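Local structure of cysteine synthase 3 (Entamoeba histolytica, 6KR5) at residues B[17-29]-B[43-55]. The protein probably catalyses the pyridoxal-phosphate-dependent synthesis of cysteine from O-acetylserine and sulfide, as an O-acetylserine sulfhydrylase. Residues are numbered along the deposited sequence; the frame is centred on the assembly and turned at random.
Sequences ILETIGGTPLVEL and KILVKLECFNPMS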
ATOM      1  N   ILE B  17       5.878 -12.993   3.722  1.00 19.17           N
ATOM      2  CA  ILE B  17       5.283 -11.660   3.783  1.00 21.17           C
ATOM      3  C   ILE B  17       4.980 -11.254   5.219  1.00 20.91           C
ATOM      4  O   ILE B  17       4.959 -10.059   5.530  1.00 17.97           O
ATOM      5  CB  ILE B  17       4.037 -11.594   2.872  1.00 18.51           C
ATOM      6  CG1 ILE B  17       3.624 -10.142   2.620  1.00 19.33           C
ATOM      7  CG2 ILE B  17       2.865 -12.419   3.425  1.00 18.08           C
ATOM      8  CD1 ILE B  17       4.674  -9.346   1.890  1.00 19.13           C
ATOM      9  N   LEU B  18       4.748 -12.215   6.122  1.00 20.99           N
ATOM     10  CA  LEU B  18       4.419 -11.835   7.492  1.00 18.18           C
ATOM     11  C   LEU B  18       5.582 -11.120   8.166  1.00 18.06           C
ATOM     12  O   LEU B  18       5.367 -10.279   9.049  1.00 19.69           O
ATOM     13  CB  LEU B  18       4.015 -13.064   8.304  1.00 18.38           C
ATOM     14  CG  LEU B  18       2.863 -13.854   7.702  1.00 20.61           C
ATOM     15  CD1 LEU B  18       2.441 -14.938   8.683  1.00 19.67           C
ATOM     16  CD2 LEU B  18       1.680 -12.944   7.407  1.00 25.09           C
ATOM     17  N   GLU B  19       6.812 -11.431   7.763  1.00 18.69           N
ATOM     18  CA  GLU B  19       7.975 -10.792   8.366  1.00 20.28           C
ATOM     19  C   GLU B  19       8.126  -9.334   7.964  1.00 19.81           C
ATOM     20  O   GLU B  19       8.952  -8.635   8.559  1.00 22.78           O
ATOM     21  CB  GLU B  19       9.248 -11.558   8.007  1.00 21.31           C
ATOM     22  CG  GLU B  19       9.249 -12.960   8.604  1.00 22.46           C
ATOM     23  CD  GLU B  19      10.622 -13.609   8.638  1.00 25.91           C
ATOM     24  OE1 GLU B  19      11.511 -13.211   7.863  1.00 23.48           O
ATOM     25  OE2 GLU B  19      10.800 -14.532   9.462  1.00 29.98           O
ATOM     26  N   THR B  20       7.372  -8.862   6.968  1.00 19.47           N
ATOM     27  CA  THR B  20       7.386  -7.445   6.614  1.00 19.62           C
ATOM     28  C   THR B  20       6.355  -6.630   7.380  1.00 20.50           C
ATOM     29  O   THR B  20       6.302  -5.410   7.199  1.00 20.06           O
ATOM     30  CB  THR B  20       7.145  -7.218   5.112  1.00 19.73           C
ATOM     31  OG1 THR B  20       5.779  -7.494   4.778  1.00 19.25           O
ATOM     32  CG2 THR B  20       8.071  -8.064   4.250  1.00 20.06           C
ATOM     33  N   ILE B  21       5.542  -7.267   8.223  1.00 19.22           N
ATOM     34  CA  ILE B  21       4.527  -6.539   8.967  1.00 16.89           C
ATOM     35  C   ILE B  21       5.187  -5.635   9.994  1.00 21.45           C
ATOM     36  O   ILE B  21       6.166  -6.020  10.655  1.00 22.72           O
ATOM     37  CB  ILE B  21       3.564  -7.525   9.645  1.00 18.73           C
ATOM     38  CG1 ILE B  21       2.747  -8.252   8.594  1.00 18.52           C
ATOM     39  CG2 ILE B  21       2.639  -6.813  10.645  1.00 22.04           C
ATOM     40  CD1 ILE B  21       1.879  -9.357   9.195  1.00 21.07           C
ATOM     41  N   GLY B  22       4.635  -4.433  10.148  1.00 19.05           N
ATOM     42  CA  GLY B  22       5.156  -3.481  11.104  1.00 21.34           C
ATOM     43  C   GLY B  22       6.385  -2.727  10.617  1.00 19.69           C
ATOM     44  O   GLY B  22       6.676  -2.611   9.413  1.00 22.71           O
ATOM     45  N   GLY B  23       7.108  -2.186  11.592  1.00 20.49           N
ATOM     46  CA  GLY B  23       8.218  -1.293  11.277  1.00 21.13           C
ATOM     47  C   GLY B  23       7.834  -0.188  10.321  1.00 23.99           C
ATOM     48  O   GLY B  23       8.574   0.101   9.374  1.00 23.50           O
ATOM     49  N   THR B  24       6.673   0.429  10.542  1.00 19.89           N
ATOM     50  CA  THR B  24       6.127   1.412   9.609  1.00 18.70           C
ATOM     51  C   THR B  24       6.727   2.799   9.821  1.00 19.91           C
ATOM     52  O   THR B  24       7.216   3.119  10.906  1.00 19.80           O
ATOM     53  CB  THR B  24       4.613   1.486   9.767  1.00 18.53           C
ATOM     54  OG1 THR B  24       4.298   1.817  11.120  1.00 18.92           O
ATOM     55  CG2 THR B  24       3.967   0.145   9.395  1.00 20.09           C
ATOM     56  N   PRO B  25       6.708   3.645   8.790  1.00 19.30           N
ATOM     57  CA  PRO B  25       7.405   4.933   8.885  1.00 19.36           C
ATOM     58  C   PRO B  25       6.668   5.928   9.754  1.00 20.45           C
ATOM     59  O   PRO B  25       5.437   5.933   9.826  1.00 20.06           O
ATOM     60  CB  PRO B  25       7.444   5.429   7.435  1.00 20.46           C
ATOM     61  CG  PRO B  25       6.974   4.300   6.592  1.00 25.27           C
ATOM     62  CD  PRO B  25       6.133   3.432   7.456  1.00 21.25           C
ATOM     63  N   LEU B  26       7.449   6.794  10.397  1.00 19.38           N
ATOM     64  CA  LEU B  26       6.953   7.938  11.153  1.00 19.38           C
ATOM     65  C   LEU B  26       7.408   9.196  10.417  1.00 22.46           C
ATOM     66  O   LEU B  26       8.614   9.398  10.231  1.00 21.69           O
ATOM     67  CB  LEU B  26       7.482   7.902  12.585  1.00 21.61           C
ATOM     68  CG  LEU B  26       6.934   8.922  13.573  1.00 20.81           C
ATOM     69  CD1 LEU B  26       5.428   8.823  13.698  1.00 23.38           C
ATOM     70  CD2 LEU B  26       7.584   8.693  14.928  1.00 21.95           C
ATOM     71  N   VAL B  27       6.449  10.018   9.975  1.00 19.34           N
ATOM     72  CA  VAL B  27       6.679  11.087   9.001  1.00 19.62           C
ATOM     73  C   VAL B  27       6.183  12.421   9.552  1.00 19.25           C
ATOM     74  O   VAL B  27       5.100  12.502  10.141  1.00 19.96           O
ATOM     75  CB  VAL B  27       5.978  10.766   7.661  1.00 20.73           C
ATOM     76  CG1 VAL B  27       6.256  11.851   6.604  1.00 19.24           C
ATOM     77  CG2 VAL B  27       6.407   9.387   7.161  1.00 19.82           C
ATOM     78  N   GLU B  28       6.961  13.479   9.327  1.00 20.68           N
ATOM     79  CA  GLU B  28       6.535  14.819   9.721  1.00 22.36           C
ATOM     80  C   GLU B  28       5.418  15.339   8.822  1.00 18.70           C
ATOM     81  O   GLU B  28       5.502  15.243   7.591  1.00 20.83           O
ATOM     82  CB  GLU B  28       7.707  15.796   9.644  1.00 22.16           C
ATOM     83  CG  GLU B  28       8.899  15.462  10.531  1.00 25.68           C
ATOM     84  CD  GLU B  28      10.099  16.371  10.263  1.00 26.37           C
ATOM     85  OE1 GLU B  28      10.152  17.011   9.191  1.00 24.99           O
ATOM     86  OE2 GLU B  28      10.995  16.436  11.135  1.00 28.08           O
ATOM     87  N   LEU B  29       4.391  15.936   9.448  1.00 21.38           N
ATOM     88  CA  LEU B  29       3.421  16.771   8.739  1.00 21.37           C
ATOM     89  C   LEU B  29       3.952  18.197   8.620  1.00 22.43           C
ATOM     90  O   LEU B  29       4.579  18.710   9.552  1.00 22.77           O
ATOM     91  CB  LEU B  29       2.087  16.786   9.484  1.00 19.15           C
ATOM     92  CG  LEU B  29       1.247  15.522   9.397  1.00 21.02           C
ATOM     93  CD1 LEU B  29      -0.090  15.757  10.102  1.00 20.47           C
ATOM     94  CD2 LEU B  29       1.034  15.088   7.949  1.00 22.86           C
ATOM     95  N   LYS B  43       5.881  19.567  17.062  1.00 25.12           N
ATOM     96  CA  LYS B  43       6.179  18.560  16.046  1.00 24.51           C
ATOM     97  C   LYS B  43       5.003  17.600  15.957  1.00 24.20           C
ATOM     98  O   LYS B  43       4.618  17.005  16.964  1.00 25.47           O
ATOM     99  CB  LYS B  43       7.459  17.794  16.382  1.00 28.82           C
ATOM    100  CG  LYS B  43       8.715  18.665  16.470  1.00 31.99           C
ATOM    101  CD  LYS B  43       9.334  18.591  17.862  1.00 35.32           C
ATOM    102  CE  LYS B  43      10.710  19.234  17.901  1.00 41.39           C
ATOM    103  NZ  LYS B  43      10.665  20.697  17.632  1.00 45.38           N
ATOM    104  N   ILE B  44       4.442  17.447  14.759  1.00 22.39           N
ATOM    105  CA  ILE B  44       3.277  16.592  14.549  1.00 22.94           C
ATOM    106  C   ILE B  44       3.685  15.508  13.563  1.00 20.86           C
ATOM    107  O   ILE B  44       3.964  15.793  12.393  1.00 21.39           O
ATOM    108  CB  ILE B  44       2.057  17.376  14.045  1.00 20.75           C
ATOM    109  CG1 ILE B  44       1.717  18.504  15.027  1.00 24.57           C
ATOM    110  CG2 ILE B  44       0.859  16.443  13.928  1.00 23.07           C
ATOM    111  CD1 ILE B  44       2.295  19.840  14.673  1.00 26.05           C
ATOM    112  N   LEU B  45       3.729  14.265  14.038  1.00 21.66           N
ATOM    113  CA  LEU B  45       4.245  13.139  13.274  1.00 21.13           C
ATOM    114  C   LEU B  45       3.135  12.133  13.045  1.00 20.93           C
ATOM    115  O   LEU B  45       2.336  11.877  13.953  1.00 21.68           O
ATOM    116  CB  LEU B  45       5.401  12.453  14.008  1.00 22.88           C
ATOM    117  CG  LEU B  45       6.485  13.380  14.546  1.00 19.60           C
ATOM    118  CD1 LEU B  45       7.502  12.538  15.329  1.00 21.63           C
ATOM    119  CD2 LEU B  45       7.142  14.145  13.401  1.00 22.06           C
ATOM    120  N   VAL B  46       3.096  11.546  11.848  1.00 20.58           N
ATOM    121  CA  VAL B  46       2.080  10.556  11.503  1.00 20.26           C
ATOM    122  C   VAL B  46       2.742   9.202  11.293  1.00 19.45           C
ATOM    123  O   VAL B  46       3.758   9.092  10.595  1.00 19.74           O
ATOM    124  CB  VAL B  46       1.260  10.981  10.267  1.00 18.76           C
ATOM    125  CG1 VAL B  46       0.326  12.122  10.638  1.00 20.13           C
ATOM    126  CG2 VAL B  46       2.148  11.364   9.081  1.00 19.29           C
ATOM    127  N   LYS B  47       2.157   8.165  11.892  1.00 19.69           N
ATOM    128  CA  LYS B  47       2.655   6.801  11.754  1.00 19.24           C
ATOM    129  C   LYS B  47       1.802   6.092  10.713  1.00 20.20           C
ATOM    130  O   LYS B  47       0.591   5.950  10.894  1.00 20.03           O
ATOM    131  CB  LYS B  47       2.613   6.054  13.085  1.00 20.70           C
ATOM    132  CG  LYS B  47       3.288   4.687  12.989  1.00 23.13           C
ATOM    133  CD  LYS B  47       3.691   4.139  14.333  1.00 23.36           C
ATOM    134  CE  LYS B  47       4.386   2.787  14.184  1.00 23.83           C
ATOM    135  NZ  LYS B  47       5.716   2.811  13.493  1.00 21.40           N
ATOM    136  N   LEU B  48       2.433   5.667   9.616  1.00 20.73           N
ATOM    137  CA  LEU B  48       1.705   5.257   8.412  1.00 20.11           C
ATOM    138  C   LEU B  48       1.524   3.743   8.398  1.00 19.07           C
ATOM    139  O   LEU B  48       2.335   3.004   7.829  1.00 19.50           O
ATOM    140  CB  LEU B  48       2.436   5.749   7.173  1.00 20.44           C
ATOM    141  CG  LEU B  48       2.717   7.241   7.251  1.00 20.49           C
ATOM    142  CD1 LEU B  48       3.410   7.673   5.977  1.00 20.43           C
ATOM    143  CD2 LEU B  48       1.437   7.993   7.408  1.00 20.64           C
ATOM    144  N   GLU B  49       0.410   3.286   8.981  1.00 19.05           N
ATOM    145  CA  GLU B  49       0.129   1.858   8.990  1.00 18.59           C
ATOM    146  C   GLU B  49      -0.264   1.350   7.611  1.00 19.04           C
ATOM    147  O   GLU B  49      -0.371   0.134   7.411  1.00 19.77           O
ATOM    148  CB  GLU B  49      -0.938   1.554  10.044  1.00 18.66           C
ATOM    149  CG  GLU B  49      -0.406   1.818  11.454  1.00 18.68           C
ATOM    150  CD  GLU B  49       0.753   0.888  11.796  1.00 19.75           C
ATOM    151  OE1 GLU B  49       0.535  -0.338  11.700  1.00 20.24           O
ATOM    152  OE2 GLU B  49       1.856   1.370  12.157  1.00 20.20           O
ATOM    153  N   CYS B  50      -0.448   2.247   6.646  1.00 20.12           N
ATOM    154  CA  CYS B  50      -0.624   1.825   5.268  0.66 20.36           C
ATOM    155  C   CYS B  50       0.609   1.124   4.710  1.00 19.88           C
ATOM    156  O   CYS B  50       0.515   0.466   3.664  1.00 19.70           O
ATOM    157  CB  CYS B  50      -0.959   3.042   4.420  0.66 20.78           C
ATOM    158  SG  CYS B  50      -1.251   2.650   2.715  0.66 28.02           S
ATOM    159  N   PHE B  51       1.760   1.240   5.379  1.00 19.68           N
ATOM    160  CA  PHE B  51       2.970   0.587   4.898  1.00 21.46           C
ATOM    161  C   PHE B  51       3.022  -0.902   5.225  1.00 21.50           C
ATOM    162  O   PHE B  51       3.940  -1.586   4.764  1.00 22.74           O
ATOM    163  CB  PHE B  51       4.208   1.298   5.448  1.00 19.07           C
ATOM    164  CG  PHE B  51       4.647   2.464   4.608  1.00 20.54           C
ATOM    165  CD1 PHE B  51       3.934   3.639   4.627  1.00 20.94           C
ATOM    166  CD2 PHE B  51       5.775   2.378   3.817  1.00 25.73           C
ATOM    167  CE1 PHE B  51       4.340   4.720   3.852  1.00 22.66           C
ATOM    168  CE2 PHE B  51       6.175   3.452   3.042  1.00 23.32           C
ATOM    169  CZ  PHE B  51       5.459   4.616   3.072  1.00 24.39           C
ATOM    170  N   ASN B  52       2.073  -1.428   6.001  1.00 18.76           N
ATOM    171  CA  ASN B  52       1.978  -2.872   6.156  1.00 19.13           C
ATOM    172  C   ASN B  52       1.683  -3.527   4.803  1.00 19.58           C
ATOM    173  O   ASN B  52       1.144  -2.881   3.894  1.00 20.39           O
ATOM    174  CB  ASN B  52       0.893  -3.207   7.174  1.00 18.01           C
ATOM    175  CG  ASN B  52       1.352  -2.958   8.599  1.00 19.36           C
ATOM    176  OD1 ASN B  52       2.227  -3.660   9.104  1.00 22.79           O
ATOM    177  ND2 ASN B  52       0.785  -1.943   9.244  1.00 20.46           N
ATOM    178  N   PRO B  53       2.045  -4.805   4.629  1.00 19.39           N
ATOM    179  CA  PRO B  53       1.878  -5.438   3.301  1.00 19.21           C
ATOM    180  C   PRO B  53       0.459  -5.399   2.755  1.00 20.20           C
ATOM    181  O   PRO B  53       0.283  -5.244   1.535  1.00 20.68           O
ATOM    182  CB  PRO B  53       2.355  -6.881   3.533  1.00 20.64           C
ATOM    183  CG  PRO B  53       2.428  -7.051   5.043  1.00 19.59           C
ATOM    184  CD  PRO B  53       2.750  -5.685   5.575  1.00 21.07           C
ATOM    185  N   MET B  54      -0.565  -5.543   3.601  1.00 18.74           N
ATOM    186  CA  MET B  54      -1.934  -5.347   3.146  1.00 19.69           C
ATOM    187  C   MET B  54      -2.507  -4.026   3.655  1.00 21.02           C
ATOM    188  O   MET B  54      -3.727  -3.841   3.693  1.00 21.63           O
ATOM    189  CB  MET B  54      -2.811  -6.543   3.518  1.00 19.54           C
ATOM    190  CG  MET B  54      -2.668  -7.715   2.529  1.00 16.96           C
ATOM    191  SD  MET B  54      -2.834  -7.272   0.774  1.00 21.47           S
ATOM    192  CE  MET B  54      -4.472  -6.553   0.795  1.00 22.01           C
ATOM    193  N   SER B  55      -1.625  -3.097   4.017  1.00 19.59           N
ATOM    194  CA  SER B  55      -1.908  -1.661   4.010  1.00 21.89           C
ATOM    195  C   SER B  55      -2.871  -1.215   5.101  1.00 19.26           C
ATOM    196  O   SER B  55      -3.542  -0.187   4.957  1.00 18.79           O
ATOM    197  CB  SER B  55      -2.418  -1.213   2.640  1.00 26.13           C
ATOM    198  OG  SER B  55      -1.456  -1.560   1.659  1.00 25.38           O
TER
HETATM  199  O   HOH W   1       6.527  -1.467   6.146  1.00 40.02           O
HETATM  200  O   HOH W   2       5.390  18.746  12.295  1.00 24.97           O
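An antiparallel strand pair at the end of this chain's part of the mixed sheet of this pyridoxal-phosphate enzyme joins Leu26–Glu28 to Lys43–Leu48, with Val27 and Val46 as its hydrogen-bonded pair (Val46 N to Val27 O 2.8 Å). The ladder continues on both sides, from Leu48 N to Pro25 O and from Leu29 N to Ile44 O. On one face CD1 of Leu26 lies against CB of Leu45, the two side chains crossing nearly at right angles; on the other, the methyls of Leu29 pack on those of Val46 (CD1 to CG1 3.7 Å). Beyond the strands, CG of Pro25 sits over the centre of the Phe51 ring in a CH-pi contact, 3.4 Å from the centroid. Thr24 OG1 gives its proton to Glu49 OE2 (2.7 Å), meeting it from above the carboxylate plane, and accepts from Lys47 NZ (2.9 Å). A bend at the end of the lysine chain (chi4 67°) turns the ammonium to this hydroxyl; its salt-bridge partner is Glu175. Asn52 OD1 takes a nearly straight bond from Gly22 N (2.7 Å, 162° at the hydrogen), while ND2 binds Glu49 O and OE1; grips at both ends fix the amide's rotation. Pro53 then wedges its ring against Ile17 CG1 and Thr20 OG1. Glu49 also pairs with Arg60 of helix 58-72, which borders the loop, and Pro53 reaches Gln95 of helix 88-100. Strand 43-48 runs parallel to 301-306 on its other side, whereas Leu26 and Val27 join a strand of the second subunit, carrying the sheet across the dimer interface.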